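Local atomic coordinates of uncharacterized protein Atu2773 (PDB entry 2QV5), a protein that is of unknown function but belongs to the divergent polysaccharide deacetylase family, and so may act on acetylated carbohydrates. Residues 126-131 and 155-161; 48-53 and 221-225. All coordinates share one frame; numbering follows the deposited sequence.

Contact 1. Residues 126-131 and 155-161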
# COMPACT_ATOMS: atom_id res chain seq x y z
N TYR A 126 10.40 0.64 3.83
CA TYR A 126 9.20 0.48 3.01
C TYR A 126 9.52 0.86 1.56
O TYR A 126 10.42 1.65 1.31
CB TYR A 126 8.01 1.27 3.56
CG TYR A 126 8.24 2.75 3.82
CD1 TYR A 126 7.92 3.71 2.86
CD2 TYR A 126 8.76 3.18 5.04
CE1 TYR A 126 8.13 5.06 3.11
CE2 TYR A 126 8.98 4.52 5.29
CZ TYR A 126 8.65 5.45 4.32
OH TYR A 126 8.86 6.78 4.59
N THR A 127 8.81 0.24 0.61
CA THR A 127 9.11 0.41 -0.81
C THR A 127 8.31 1.53 -1.39
O THR A 127 8.62 2.04 -2.46
CB THR A 127 8.79 -0.85 -1.66
OG1 THR A 127 7.47 -1.33 -1.35
CG2 THR A 127 9.81 -1.94 -1.41
N GLY A 128 7.23 1.89 -0.72
CA GLY A 128 6.39 2.92 -1.27
C GLY A 128 5.31 3.34 -0.32
O GLY A 128 5.24 2.87 0.82
N VAL A 129 4.44 4.21 -0.82
CA VAL A 129 3.34 4.74 -0.03
C VAL A 129 2.01 4.37 -0.69
O VAL A 129 1.94 4.14 -1.90
CB VAL A 129 3.42 6.29 0.18
CG1 VAL A 129 4.76 6.71 0.79
CG2 VAL A 129 3.19 7.02 -1.12
N MET A 130 0.97 4.30 0.13
CA MET A 130 -0.37 4.15 -0.41
C MET A 130 -1.30 5.12 0.30
O MET A 130 -1.01 5.56 1.40
CB MET A 130 -0.87 2.68 -0.32
CG MET A 130 -0.87 2.05 1.07
SD MET A 130 -1.52 0.34 1.21
CE MET A 130 -2.82 0.32 0.01
N ASN A 131 -2.40 5.49 -0.36
CA ASN A 131 -3.36 6.41 0.25
C ASN A 131 -4.18 5.69 1.29
O ASN A 131 -4.50 4.51 1.13
CB ASN A 131 -4.29 7.01 -0.81
CG ASN A 131 -5.08 5.96 -1.55
OD1 ASN A 131 -4.51 5.12 -2.25
ND2 ASN A 131 -6.40 5.99 -1.40
N GLY A 155 12.52 7.92 -4.58
CA GLY A 155 12.68 6.56 -5.05
C GLY A 155 11.62 5.61 -4.52
O GLY A 155 11.85 4.40 -4.44
N LEU A 156 10.46 6.15 -4.16
CA LEU A 156 9.35 5.37 -3.64
C LEU A 156 8.27 5.21 -4.71
O LEU A 156 8.08 6.10 -5.56
CB LEU A 156 8.73 6.06 -2.42
CG LEU A 156 9.59 6.30 -1.17
CD1 LEU A 156 9.01 7.43 -0.32
CD2 LEU A 156 9.69 5.01 -0.37
N LEU A 157 7.55 4.09 -4.65
CA LEU A 157 6.39 3.88 -5.52
C LEU A 157 5.16 4.44 -4.84
O LEU A 157 5.14 4.58 -3.63
CB LEU A 157 6.20 2.38 -5.80
CG LEU A 157 5.81 1.41 -4.69
CD1 LEU A 157 4.30 1.31 -4.49
CD2 LEU A 157 6.34 0.07 -5.09
N PHE A 158 4.13 4.74 -5.63
CA PHE A 158 2.83 5.21 -5.12
C PHE A 158 1.75 4.19 -5.53
O PHE A 158 1.50 3.97 -6.72
CB PHE A 158 2.52 6.60 -5.70
CG PHE A 158 1.28 7.26 -5.14
CD1 PHE A 158 1.38 8.22 -4.14
CD2 PHE A 158 0.02 6.96 -5.65
CE1 PHE A 158 0.24 8.84 -3.62
CE2 PHE A 158 -1.13 7.56 -5.14
CZ PHE A 158 -1.02 8.51 -4.12
N LEU A 159 1.11 3.58 -4.55
CA LEU A 159 0.01 2.67 -4.82
C LEU A 159 -1.31 3.39 -4.49
O LEU A 159 -1.54 3.81 -3.36
CB LEU A 159 0.17 1.36 -4.02
CG LEU A 159 -0.96 0.33 -4.20
CD1 LEU A 159 -0.95 -0.30 -5.59
CD2 LEU A 159 -0.88 -0.73 -3.14
N ASP A 160 -2.15 3.56 -5.49
CA ASP A 160 -3.44 4.17 -5.29
C ASP A 160 -4.44 3.03 -5.08
O ASP A 160 -4.50 2.10 -5.89
CB ASP A 160 -3.77 5.05 -6.50
CG ASP A 160 -5.03 5.91 -6.32
OD1 ASP A 160 -6.08 5.40 -5.87
OD2 ASP A 160 -4.97 7.11 -6.67
N ASP A 161 -5.21 3.08 -4.00
CA ASP A 161 -6.10 1.94 -3.69
C ASP A 161 -7.33 1.79 -4.61
O ASP A 161 -8.05 0.79 -4.55
CB ASP A 161 -6.49 1.92 -2.20
CG ASP A 161 -7.54 2.96 -1.84
OD1 ASP A 161 -7.80 3.89 -2.63
OD2 ASP A 161 -8.08 2.86 -0.72
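Tyr-126 meets Leu-156 through its ring, CE1 lying 3.8 Å from Leu-156 CD2, while its hydroxyl is hydrogen-bonded to the carbonyl of Met-120. The carbonyl of Thr-127 accepts the first rung of a parallel ladder, from Leu-157 N, and its hydroxyl turns to Glu-81. Gly-128 pairs with Leu-157; Leu-157 CG lies 3.8 Å from Gly-128 CA, on the side where a CB would stand. Val-129 supplies the next two rungs: its N donates to Leu-157 O at 2.9 Å and its O accepts from Leu-159 N at 2.8 Å. Its CG2 also touches Phe-158 CD1 (3.7 Å). Met-130 points to the other face, where CE reaches Leu-159 CD2 at 3.8 Å. Asn-131 ends the pairing with its side-chain amide, swung between its N and carbonyl carbon (chi1 59°). OD1 takes Asp-161 N on an in-plane lone pair, and ND2 reaches Asp-161 OD1 at 2.8 Å from above the carboxylate plane, the planes being 88° apart. Ser-163 OG also bonds Asp-161 OD1, and Leu-133 O bonds ND2. The strands belong to a beta-alpha-beta unit, whose helix 141-153 packs Ile-151 on Val-129, Leu-156 and Phe-158; strands 82-88 and 180-186 flank the pair.

Contact 2. Residues 48-53 and 221-225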
# COMPACT_ATOMS: atom_id res chain seq x y z
N LYS A 48 -2.18 -10.78 14.74
CA LYS A 48 -2.80 -11.84 13.94
C LYS A 48 -2.31 -11.78 12.50
O LYS A 48 -1.99 -12.82 11.93
CB LYS A 48 -4.33 -11.75 14.00
CG LYS A 48 -5.02 -12.97 13.44
CD LYS A 48 -6.54 -12.83 13.49
CE LYS A 48 -7.22 -13.88 12.61
NZ LYS A 48 -6.71 -15.27 12.85
N ALA A 49 -2.23 -10.57 11.93
CA ALA A 49 -1.77 -10.36 10.54
C ALA A 49 -0.36 -10.93 10.32
O ALA A 49 -0.14 -11.64 9.34
CB ALA A 49 -1.80 -8.87 10.18
N ILE A 50 0.56 -10.61 11.22
CA ILE A 50 1.95 -11.08 11.16
C ILE A 50 2.04 -12.60 11.37
O ILE A 50 2.80 -13.28 10.67
CB ILE A 50 2.81 -10.37 12.26
CG1 ILE A 50 2.82 -8.84 12.07
CG2 ILE A 50 4.24 -10.92 12.31
CD1 ILE A 50 3.59 -8.35 10.89
N ARG A 51 1.29 -13.10 12.34
CA ARG A 51 1.22 -14.55 12.65
C ARG A 51 0.71 -15.40 11.48
O ARG A 51 1.22 -16.50 11.23
CB ARG A 51 0.31 -14.74 13.87
CG ARG A 51 0.28 -16.13 14.48
CD ARG A 51 -0.75 -16.13 15.61
NE ARG A 51 -1.16 -17.48 16.00
CZ ARG A 51 -2.24 -18.11 15.54
NH1 ARG A 51 -3.04 -17.51 14.66
NH2 ARG A 51 -2.52 -19.34 15.96
N ASP A 52 -0.30 -14.90 10.76
CA ASP A 52 -1.05 -15.70 9.79
C ASP A 52 -0.72 -15.53 8.30
O ASP A 52 -0.82 -16.50 7.54
CB ASP A 52 -2.56 -15.52 9.98
CG ASP A 52 -3.06 -16.09 11.30
OD1 ASP A 52 -2.29 -16.78 12.01
OD2 ASP A 52 -4.24 -15.84 11.62
N LEU A 53 -0.40 -14.31 7.87
CA LEU A 53 -0.17 -14.07 6.44
C LEU A 53 1.21 -14.59 6.04
O LEU A 53 2.16 -14.40 6.79
CB LEU A 53 -0.32 -12.58 6.09
CG LEU A 53 -1.71 -11.97 6.36
CD1 LEU A 53 -1.65 -10.46 6.51
CD2 LEU A 53 -2.71 -12.36 5.29
N ASP A 221 -10.17 -9.59 10.80
CA ASP A 221 -9.99 -11.03 11.07
C ASP A 221 -10.39 -11.94 9.90
O ASP A 221 -9.68 -12.89 9.58
CB ASP A 221 -10.78 -11.44 12.32
CG ASP A 221 -10.03 -11.18 13.61
OD1 ASP A 221 -8.97 -10.51 13.58
OD2 ASP A 221 -10.50 -11.64 14.67
N GLU A 222 -11.52 -11.64 9.26
CA GLU A 222 -11.98 -12.43 8.10
C GLU A 222 -11.06 -12.26 6.89
O GLU A 222 -10.80 -13.22 6.15
CB GLU A 222 -13.42 -12.09 7.71
CG GLU A 222 -14.47 -12.46 8.77
CD GLU A 222 -14.89 -13.92 8.74
OE1 GLU A 222 -14.56 -14.63 7.76
OE2 GLU A 222 -15.55 -14.36 9.70
N SER A 223 -10.55 -11.05 6.69
CA SER A 223 -9.64 -10.79 5.56
C SER A 223 -8.35 -11.58 5.72
O SER A 223 -7.90 -12.21 4.77
CB SER A 223 -9.31 -9.30 5.46
OG SER A 223 -10.50 -8.56 5.32
N ILE A 224 -7.76 -11.52 6.92
CA ILE A 224 -6.52 -12.22 7.22
C ILE A 224 -6.66 -13.72 6.96
O ILE A 224 -5.84 -14.31 6.24
CB ILE A 224 -6.05 -11.95 8.68
CG1 ILE A 224 -5.61 -10.49 8.84
CG2 ILE A 224 -4.91 -12.88 9.06
CD1 ILE A 224 -5.58 -10.03 10.28
N ALA A 225 -7.71 -14.32 7.50
CA ALA A 225 -7.95 -15.76 7.36
C ALA A 225 -8.13 -16.18 5.88
O ALA A 225 -7.50 -17.15 5.43
CB ALA A 225 -9.14 -16.22 8.24
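Ile-224 reaches helix 43-52 with both branches of its side chain: CG1 stands anti to the carbonyl carbon (chi1 -68°) and an extended chi2 carries CD1 on to Ala-49, while CG2, anti to the backbone N, is directed at Asp-52 and Leu-53. CD1 settles against the backbone of Ala-49, 3.8 Å from its N, and meets its methyl CB at 4.0 Å. The other branch rests against Asp-52, CG2 lying 3.7 Å from Asp-52 CB and the two side chains crossing at about a right angle. Leu-53, the first residue to leave the helical conformation, brings CG to 4.3 Å from Ile-224 CG2 and its CD2 near the carbonyl oxygen of Ile-224.

Lys-48 runs along the outer side of this apolar patch. Its chain is extended as far as CE and bends only at chi4 (50°), which turns the ammonium group back to its own helix, where NZ meets Asp-52 OD2 at 2.8 Å, nearly in line with the C-O bond. Arg-51 grips the other oxygen of the same carboxylate, so Asp-52 is shared by two cations and probably kept ionised. Asp-221 approaches the aliphatic part of Lys-48, OD1 lying 3.4 Å from CD; NZ is 5.3 Å from that oxygen, too far for a salt bridge, though the opposite charges may still attract weakly.

Past Ile-224, Arg-232 of helix 221-233 donates to the carbonyl of Asp-52. Leu-53 also touches Ile-227 and Leu-59, linking the patch to strand 58-62. The short helical segments run nearly parallel, 11° apart with axes 9.9 Å from each other: two neighbouring helices, one early and one late in the sequence, packed side by side outside a strongly curled beta/alpha barrel, consistent with the distorted barrel of polysaccharide deacetylases.

In the fold
Contact 1 lies near the middle of the chain and is almost wholly buried, whereas contact 2 is farther out, its centre about 16 Å from the centre of the chain, with a solvent-facing rim. Their centres are about 22 Å apart and they share no helix or strand. Contact 1 joins adjacent strands across one helical crossover; contact 2 brings together helices from distant parts of the sequence. The chemistry follows: backbone hydrogen bonds and an amide-carboxylate pairing zip the strands, while segments 48-53 and 221-225 meet without any hydrogen bond, through one isoleucine bordered by charged side chains. Contact 1 is in the barrel wall, contact 2 in the surrounding helices, near where early and late chain meet.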